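Local coordinates for ribosomal RNA small subunit methyltransferase E (Legionella pneumophila, PDB 5O95), which probably methylates N3 of a specific uridine in 16S ribosomal RNA, using S-adenosyl-L-methionine as the methyl donor, at residues B[12-17]-B[45-50]; B[50-55]-B[146-151]. All coordinates share one frame; numbering follows the deposited sequence. Where two conformers were deposited one is given.

From the N terminus, the chain leaves strand 8-10 and enters the loop holding 12-17. Interaction 1 closes a loop of 27 residues by bringing this piece against the turn that follows strand 42-46. That contact stays within the N-terminal PUA-like part. Interaction 2 opens where the first ends, since both share Asn50. It closes a much longer loop and joins the start of strand 51-61 to the loop after helix 124-145 in the SPOUT methyltransferase part. The two loops follow each other in series and do not cross. Their centres lie about 7 Å apart, and a salt bridge from Glu14 to Lys51 links them.

Interaction 1 of 2, residues B[12-17]-B[45-50]; sequences PGEYQP and LFNGDN
Asn47 reaches Gly13 from the hairpin turn between strands 42-46 and 51-61 of the PUA-like domain. Its ND2 donates to Gly13 O at 2.9 Å, with an N-H...O angle of 161°. The acceptor lies in the amide plane of Asn47, while the donor is tilted 32° from the carbonyl plane of Gly13. Asn47 CB also packs on Gly13 O, at 3.2 Å. The other end of the amide faces its own turn: OD1 accepts from Asp49 N at 2.9 Å, forming an Asx turn. One amide thus holds the turn and ties it to the 12-17 loop. The Glu14 carboxylate comes in obliquely, its plane 64° from that amide. Its OE2 lies 3.5 Å from Asn47 ND2, and its OE1 forms a salt bridge with Lys51. Glu14 OE2 and Asp49 OD2 are like charges 4.2 Å apart, and the Lys51 bridge to OE1 probably eases the repulsion on the Glu14 side. Within the loop, Tyr15 OH donates to Pro12 O in the carbonyl plane. A water completes the contact, accepting from Gly13 N at 2.9 Å and donating to Asn47 O at 2.7 Å.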
ATOM      1  N   PRO B  12       2.468   2.349 -28.198  1.00 16.45           N
ATOM      2  CA  PRO B  12       3.637   1.628 -28.697  1.00 14.09           C
ATOM      3  C   PRO B  12       4.078   2.217 -30.030  1.00 16.38           C
ATOM      4  O   PRO B  12       3.296   2.842 -30.750  1.00 20.30           O
ATOM      5  CB  PRO B  12       3.120   0.199 -28.876  1.00 25.31           C
ATOM      6  CG  PRO B  12       1.654   0.366 -29.111  1.00 24.06           C
ATOM      7  CD  PRO B  12       1.252   1.512 -28.203  1.00 15.28           C
ATOM      8  N   GLY B  13       5.353   2.022 -30.333  1.00 15.69           N
ATOM      9  CA  GLY B  13       5.891   2.373 -31.642  1.00 13.34           C
ATOM     10  C   GLY B  13       7.046   3.346 -31.534  1.00 15.90           C
ATOM     11  O   GLY B  13       7.362   3.881 -30.476  1.00 18.73           O
ATOM     12  N   GLU B  14       7.690   3.549 -32.686  1.00 14.03           N
ATOM     13  CA  GLU B  14       8.754   4.528 -32.839  1.00 17.84           C
ATOM     14  C   GLU B  14       8.204   5.680 -33.662  1.00 14.61           C
ATOM     15  O   GLU B  14       7.515   5.451 -34.668  1.00 17.63           O
ATOM     16  CB  GLU B  14       9.911   3.908 -33.613  1.00 19.31           C
ATOM     17  CG  GLU B  14      10.561   2.734 -32.952  1.00 21.11           C
ATOM     18  CD  GLU B  14      11.248   3.103 -31.665  1.00 52.36           C
ATOM     19  OE1 GLU B  14      11.867   4.186 -31.620  1.00 30.74           O
ATOM     20  OE2 GLU B  14      11.165   2.312 -30.702  1.00 44.08           O
ATOM     21  N   TYR B  15       8.557   6.915 -33.266  1.00 16.05           N
ATOM     22  CA  TYR B  15       8.028   8.121 -33.882  1.00 16.26           C
ATOM     23  C   TYR B  15       9.141   9.150 -33.971  1.00 18.67           C
ATOM     24  O   TYR B  15      10.133   9.073 -33.248  1.00 20.18           O
ATOM     25  CB  TYR B  15       6.820   8.708 -33.129  1.00 18.74           C
ATOM     26  CG  TYR B  15       5.765   7.654 -32.989  1.00 14.88           C
ATOM     27  CD1 TYR B  15       4.944   7.345 -34.060  1.00 16.15           C
ATOM     28  CD2 TYR B  15       5.651   6.903 -31.816  1.00 18.35           C
ATOM     29  CE1 TYR B  15       4.008   6.344 -33.980  1.00 17.56           C
ATOM     30  CE2 TYR B  15       4.712   5.887 -31.721  1.00 17.70           C
ATOM     31  CZ  TYR B  15       3.899   5.616 -32.815  1.00 17.29           C
ATOM     32  OH  TYR B  15       2.966   4.605 -32.733  1.00 17.25           O
ATOM     33  N   GLN B  16       8.955  10.101 -34.875  1.00 21.80           N
ATOM     34  CA  GLN B  16       9.943  11.144 -35.094  1.00 20.66           C
ATOM     35  C   GLN B  16       9.300  12.507 -34.918  1.00 21.98           C
ATOM     36  O   GLN B  16       8.099  12.655 -35.127  1.00 18.69           O
ATOM     37  CB  GLN B  16      10.523  11.068 -36.514  1.00 21.38           C
ATOM     38  CG  GLN B  16      11.149   9.724 -36.858  1.00 37.38           C
ATOM     39  CD  GLN B  16      12.143   9.244 -35.812  1.00 85.08           C
ATOM     40  OE1 GLN B  16      12.942  10.025 -35.294  1.00 74.74           O
ATOM     41  NE2 GLN B  16      12.093   7.952 -35.493  1.00 67.30           N
ATOM     42  N   PRO B  17      10.081  13.539 -34.585  1.00 20.03           N
ATOM     43  CA  PRO B  17       9.489  14.874 -34.465  1.00 22.36           C
ATOM     44  C   PRO B  17       8.789  15.275 -35.751  1.00 19.44           C
ATOM     45  O   PRO B  17       9.239  14.949 -36.853  1.00 24.71           O
ATOM     46  CB  PRO B  17      10.703  15.769 -34.187  1.00 25.88           C
ATOM     47  CG  PRO B  17      11.642  14.871 -33.457  1.00 22.84           C
ATOM     48  CD  PRO B  17      11.481  13.513 -34.127  1.00 27.83           C
ATOM     49  N   LEU B  45       3.392  11.240 -24.751  1.00 17.24           N
ATOM     50  CA  LEU B  45       3.254   9.827 -25.055  1.00 15.65           C
ATOM     51  C   LEU B  45       4.529   9.117 -24.636  1.00 16.49           C
ATOM     52  O   LEU B  45       5.600   9.709 -24.604  1.00 16.39           O
ATOM     53  CB  LEU B  45       3.048   9.614 -26.555  1.00 17.12           C
ATOM     54  CG  LEU B  45       2.022  10.563 -27.149  1.00 22.51           C
ATOM     55  CD1 LEU B  45       1.957  10.374 -28.678  1.00 26.24           C
ATOM     56  CD2 LEU B  45       0.646  10.386 -26.506  1.00 22.78           C
ATOM     57  N   PHE B  46       4.408   7.842 -24.285  1.00 15.74           N
ATOM     58  CA  PHE B  46       5.597   7.030 -24.109  1.00 16.99           C
ATOM     59  C   PHE B  46       5.314   5.660 -24.696  1.00 15.13           C
ATOM     60  O   PHE B  46       4.159   5.238 -24.801  1.00 14.41           O
ATOM     61  CB  PHE B  46       6.037   6.947 -22.639  1.00 14.71           C
ATOM     62  CG  PHE B  46       5.021   6.277 -21.753  1.00 14.80           C
ATOM     63  CD1 PHE B  46       3.925   6.995 -21.302  1.00 16.97           C
ATOM     64  CD2 PHE B  46       5.145   4.934 -21.425  1.00 13.38           C
ATOM     65  CE1 PHE B  46       2.958   6.385 -20.491  1.00 18.03           C
ATOM     66  CE2 PHE B  46       4.177   4.318 -20.605  1.00 14.98           C
ATOM     67  CZ  PHE B  46       3.086   5.043 -20.169  1.00 16.07           C
ATOM     68  N   ASN B  47       6.383   4.963 -25.082  1.00 16.19           N
ATOM     69  CA  ASN B  47       6.250   3.822 -25.983  1.00 14.36           C
ATOM     70  C   ASN B  47       6.637   2.487 -25.355  1.00 15.89           C
ATOM     71  O   ASN B  47       6.691   1.468 -26.061  1.00 18.65           O
ATOM     72  CB  ASN B  47       7.019   4.062 -27.292  1.00 13.33           C
ATOM     73  CG  ASN B  47       8.533   4.005 -27.121  1.00 16.94           C
ATOM     74  OD1 ASN B  47       9.060   4.033 -26.003  1.00 14.82           O
ATOM     75  ND2 ASN B  47       9.249   3.985 -28.257  1.00 17.55           N
ATOM     76  N   GLY B  48       6.840   2.449 -24.035  1.00 16.44           N
ATOM     77  CA  GLY B  48       7.297   1.241 -23.387  1.00 17.59           C
ATOM     78  C   GLY B  48       8.761   0.937 -23.566  1.00 15.92           C
ATOM     79  O   GLY B  48       9.231  -0.080 -23.059  1.00 18.62           O
ATOM     80  N   ASP B  49       9.506   1.781 -24.279  1.00 15.45           N
ATOM     81  CA  ASP B  49      10.929   1.590 -24.475  1.00 15.18           C
ATOM     82  C   ASP B  49      11.696   2.827 -24.010  1.00 15.40           C
ATOM     83  O   ASP B  49      12.739   3.179 -24.563  1.00 17.42           O
ATOM     84  CB  ASP B  49      11.230   1.259 -25.939  1.00 16.88           C
ATOM     85  CG  ASP B  49      12.623   0.687 -26.146  1.00 21.73           C
ATOM     86  OD1 ASP B  49      13.161   0.013 -25.236  1.00 26.75           O
ATOM     87  OD2 ASP B  49      13.179   0.922 -27.238  1.00 27.55           O
ATOM     88  N   ASN B  50      11.176   3.488 -22.961  1.00 14.88           N
ATOM     89  CA  ASN B  50      11.885   4.581 -22.290  1.00 14.99           C
ATOM     90  C   ASN B  50      12.121   5.788 -23.199  1.00 15.84           C
ATOM     91  O   ASN B  50      13.128   6.503 -23.060  1.00 16.51           O
ATOM     92  CB  ASN B  50      13.149   4.067 -21.610  1.00 15.64           C
ATOM     93  CG  ASN B  50      12.812   3.037 -20.556  1.00 17.31           C
ATOM     94  OD1 ASN B  50      12.049   3.330 -19.647  1.00 20.11           O
ATOM     95  ND2 ASN B  50      13.331   1.813 -20.705  1.00 20.39           N
TER
HETATM   96  O   HOH W   1       7.178   0.593 -28.564  1.00 22.46           O

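Interaction 2 of 2, residues B[50-55]-B[146-151]; sequences NKEFTA and GRNQIP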
ATOM      1  N   ASN B  50      11.176   3.488 -22.961  1.00 14.88           N
ATOM      2  CA  ASN B  50      11.885   4.581 -22.290  1.00 14.99           C
ATOM      3  C   ASN B  50      12.121   5.788 -23.199  1.00 15.84           C
ATOM      4  O   ASN B  50      13.128   6.503 -23.060  1.00 16.51           O
ATOM      5  CB  ASN B  50      13.149   4.067 -21.610  1.00 15.64           C
ATOM      6  CG  ASN B  50      12.812   3.037 -20.556  1.00 17.31           C
ATOM      7  OD1 ASN B  50      12.049   3.330 -19.647  1.00 20.11           O
ATOM      8  ND2 ASN B  50      13.331   1.813 -20.705  1.00 20.39           N
ATOM      9  N   LYS B  51      11.193   6.029 -24.122  0.55 16.84           N
ATOM     10  CA  LYS B  51      11.151   7.274 -24.876  0.55 13.82           C
ATOM     11  C   LYS B  51       9.857   8.006 -24.554  0.55 15.89           C
ATOM     12  O   LYS B  51       8.787   7.388 -24.488  0.55 17.81           O
ATOM     13  CB  LYS B  51      11.239   7.024 -26.380  0.55 15.24           C
ATOM     14  CG  LYS B  51      12.594   6.500 -26.806  0.55 20.37           C
ATOM     15  CD  LYS B  51      12.631   6.221 -28.307  0.55 20.25           C
ATOM     16  CE  LYS B  51      13.922   5.527 -28.695  0.55 25.49           C
ATOM     17  NZ  LYS B  51      13.923   5.181 -30.141  0.55 27.15           N
ATOM     18  N   GLU B  52       9.962   9.318 -24.367  1.00 16.83           N
ATOM     19  CA  GLU B  52       8.819  10.199 -24.157  1.00 14.01           C
ATOM     20  C   GLU B  52       8.679  11.105 -25.371  1.00 19.91           C
ATOM     21  O   GLU B  52       9.671  11.674 -25.841  1.00 20.17           O
ATOM     22  CB  GLU B  52       9.005  11.052 -22.900  1.00 16.69           C
ATOM     23  CG  GLU B  52       8.731  10.273 -21.609  1.00 13.26           C
ATOM     24  CD  GLU B  52       8.866  11.134 -20.375  1.00 21.53           C
ATOM     25  OE1 GLU B  52       8.999  12.372 -20.470  1.00 20.94           O
ATOM     26  OE2 GLU B  52       8.807  10.565 -19.268  1.00 20.25           O
ATOM     27  N   PHE B  53       7.451  11.231 -25.877  1.00 18.41           N
ATOM     28  CA  PHE B  53       7.154  12.019 -27.072  1.00 15.12           C
ATOM     29  C   PHE B  53       6.292  13.195 -26.639  1.00 19.64           C
ATOM     30  O   PHE B  53       5.161  13.012 -26.184  1.00 20.94           O
ATOM     31  CB  PHE B  53       6.443  11.144 -28.098  1.00 14.56           C
ATOM     32  CG  PHE B  53       7.242   9.936 -28.500  1.00 18.69           C
ATOM     33  CD1 PHE B  53       7.177   8.764 -27.739  1.00 17.34           C
ATOM     34  CD2 PHE B  53       8.056   9.970 -29.635  1.00 16.56           C
ATOM     35  CE1 PHE B  53       7.937   7.659 -28.080  1.00 19.62           C
ATOM     36  CE2 PHE B  53       8.826   8.875 -29.983  1.00 17.25           C
ATOM     37  CZ  PHE B  53       8.748   7.703 -29.210  1.00 18.68           C
ATOM     38  N   THR B  54       6.829  14.401 -26.749  1.00 18.23           N
ATOM     39  CA  THR B  54       6.047  15.580 -26.413  1.00 19.08           C
ATOM     40  C   THR B  54       5.127  15.868 -27.578  1.00 23.12           C
ATOM     41  O   THR B  54       5.589  15.981 -28.722  1.00 20.97           O
ATOM     42  CB  THR B  54       6.966  16.766 -26.135  1.00 20.92           C
ATOM     43  OG1 THR B  54       7.820  16.451 -25.037  1.00 22.27           O
ATOM     44  CG2 THR B  54       6.146  18.008 -25.775  1.00 24.65           C
ATOM     45  N   ALA B  55       3.831  15.963 -27.308  1.00 20.42           N
ATOM     46  CA  ALA B  55       2.849  16.028 -28.375  1.00 20.10           C
ATOM     47  C   ALA B  55       1.771  17.029 -28.000  1.00 21.59           C
ATOM     48  O   ALA B  55       1.615  17.413 -26.841  1.00 23.42           O
ATOM     49  CB  ALA B  55       2.211  14.658 -28.670  1.00 18.61           C
ATOM     50  N   GLY B 146       5.013   7.567 -14.132  1.00 16.03           N
ATOM     51  CA  GLY B 146       6.147   8.048 -14.903  1.00 17.00           C
ATOM     52  C   GLY B 146       7.047   6.975 -15.481  1.00 17.72           C
ATOM     53  O   GLY B 146       8.001   7.312 -16.184  1.00 15.06           O
ATOM     54  N   ARG B 147       6.772   5.691 -15.235  1.00 15.43           N
ATOM     55  CA  ARG B 147       7.565   4.645 -15.872  1.00 13.77           C
ATOM     56  C   ARG B 147       7.272   4.647 -17.355  1.00 14.46           C
ATOM     57  O   ARG B 147       6.109   4.694 -17.766  1.00 14.34           O
ATOM     58  CB  ARG B 147       7.153   3.269 -15.344  1.00 14.87           C
ATOM     59  CG  ARG B 147       7.726   3.029 -13.978  1.00 22.13           C
ATOM     60  CD  ARG B 147       7.252   1.676 -13.476  1.00 17.33           C
ATOM     61  NE  ARG B 147       8.037   0.613 -14.100  1.00 17.51           N
ATOM     62  CZ  ARG B 147       7.984  -0.665 -13.754  1.00 15.02           C
ATOM     63  NH1 ARG B 147       7.192  -1.040 -12.744  1.00 14.41           N
ATOM     64  NH2 ARG B 147       8.748  -1.562 -14.374  1.00 17.28           N
ATOM     65  N   ASN B 148       8.338   4.553 -18.145  1.00 16.29           N
ATOM     66  CA  ASN B 148       8.222   4.531 -19.599  1.00 12.78           C
ATOM     67  C   ASN B 148       8.500   3.161 -20.182  1.00 17.31           C
ATOM     68  O   ASN B 148       8.648   3.017 -21.410  1.00 14.96           O
ATOM     69  CB  ASN B 148       9.120   5.600 -20.213  1.00 11.18           C
ATOM     70  CG  ASN B 148       8.712   6.984 -19.788  1.00 15.05           C
ATOM     71  OD1 ASN B 148       7.538   7.288 -19.759  1.00 14.51           O
ATOM     72  ND2 ASN B 148       9.684   7.831 -19.462  1.00 15.54           N
ATOM     73  N   GLN B 149       8.473   2.145 -19.328  1.00 17.30           N
ATOM     74  CA  GLN B 149       8.620   0.754 -19.687  1.00 15.01           C
ATOM     75  C   GLN B 149       7.553   0.048 -18.878  1.00 14.59           C
ATOM     76  O   GLN B 149       7.351   0.389 -17.710  1.00 15.71           O
ATOM     77  CB  GLN B 149      10.000   0.256 -19.268  1.00 15.93           C
ATOM     78  CG  GLN B 149      10.316  -1.170 -19.627  1.00 21.18           C
ATOM     79  CD  GLN B 149      11.774  -1.533 -19.360  1.00 25.26           C
ATOM     80  OE1 GLN B 149      12.676  -0.684 -19.403  1.00 22.45           O
ATOM     81  NE2 GLN B 149      12.014  -2.810 -19.087  1.00 29.56           N
ATOM     82  N   ILE B 150       6.860  -0.901 -19.505  1.00 15.55           N
ATOM     83  CA  ILE B 150       5.766  -1.627 -18.868  1.00 16.69           C
ATOM     84  C   ILE B 150       6.324  -2.885 -18.212  1.00 13.49           C
ATOM     85  O   ILE B 150       7.065  -3.625 -18.859  1.00 18.15           O
ATOM     86  CB  ILE B 150       4.715  -2.042 -19.912  1.00 17.14           C
ATOM     87  CG1 ILE B 150       4.355  -0.867 -20.831  1.00 21.49           C
ATOM     88  CG2 ILE B 150       3.488  -2.664 -19.199  1.00 16.81           C
ATOM     89  CD1 ILE B 150       3.770   0.324 -20.117  1.00 21.17           C
ATOM     90  N   PRO B 151       5.996  -3.162 -16.935  1.00 14.54           N
ATOM     91  CA  PRO B 151       6.422  -4.424 -16.320  1.00 17.87           C
ATOM     92  C   PRO B 151       5.930  -5.598 -17.146  1.00 17.85           C
ATOM     93  O   PRO B 151       4.878  -5.534 -17.778  1.00 19.29           O
ATOM     94  CB  PRO B 151       5.718  -4.426 -14.946  1.00 17.02           C
ATOM     95  CG  PRO B 151       5.127  -3.094 -14.742  1.00 20.51           C
ATOM     96  CD  PRO B 151       5.234  -2.288 -16.039  1.00 15.86           C
TER
HETATM   97  O   HOH W   2      10.998   3.834 -17.305  1.00 16.89           O
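The backbones meet where Asn50 N donates to Asn148 O at 3.0 Å, from above the carbonyl plane. This joins the PUA-like domain, just before strand 51-61, to the SPOUT methyltransferase domain, in the loop between helix 124-145 and strand 152-158. Three side-chain amides and one carboxylate carry the rest. Glu52 and Asn148 cross at about a right angle, with carboxylate and amide planes 88° apart. Asn148 ND2 donates to Glu52 OE2 at 2.9 Å and meets it on the anti side. The same ND2 also donates to Val75 O, and Asn148 OD1 accepts from Arg8. Both ends of this buried amide are therefore satisfied. Glu52 OE2 also forms a salt bridge with Arg77, so one oxygen takes both an amide and a guanidinium. Beside this pair, Asn148 CB packs on Asn50 CA at 3.6 Å. Asn50 ND2 donates to Gln149 OE1 at 2.9 Å, and that oxygen lies close to the amide plane of Asn50. The two amide planes are 61° apart. Gln149 CG is anti to its backbone N (chi1 -178°), and the chain runs extended beyond it to reach Asn50. The other end of the Asn50 amide turns to a water, which donates to OD1 at 2.6 Å and accepts from Asn148 N at 2.9 Å.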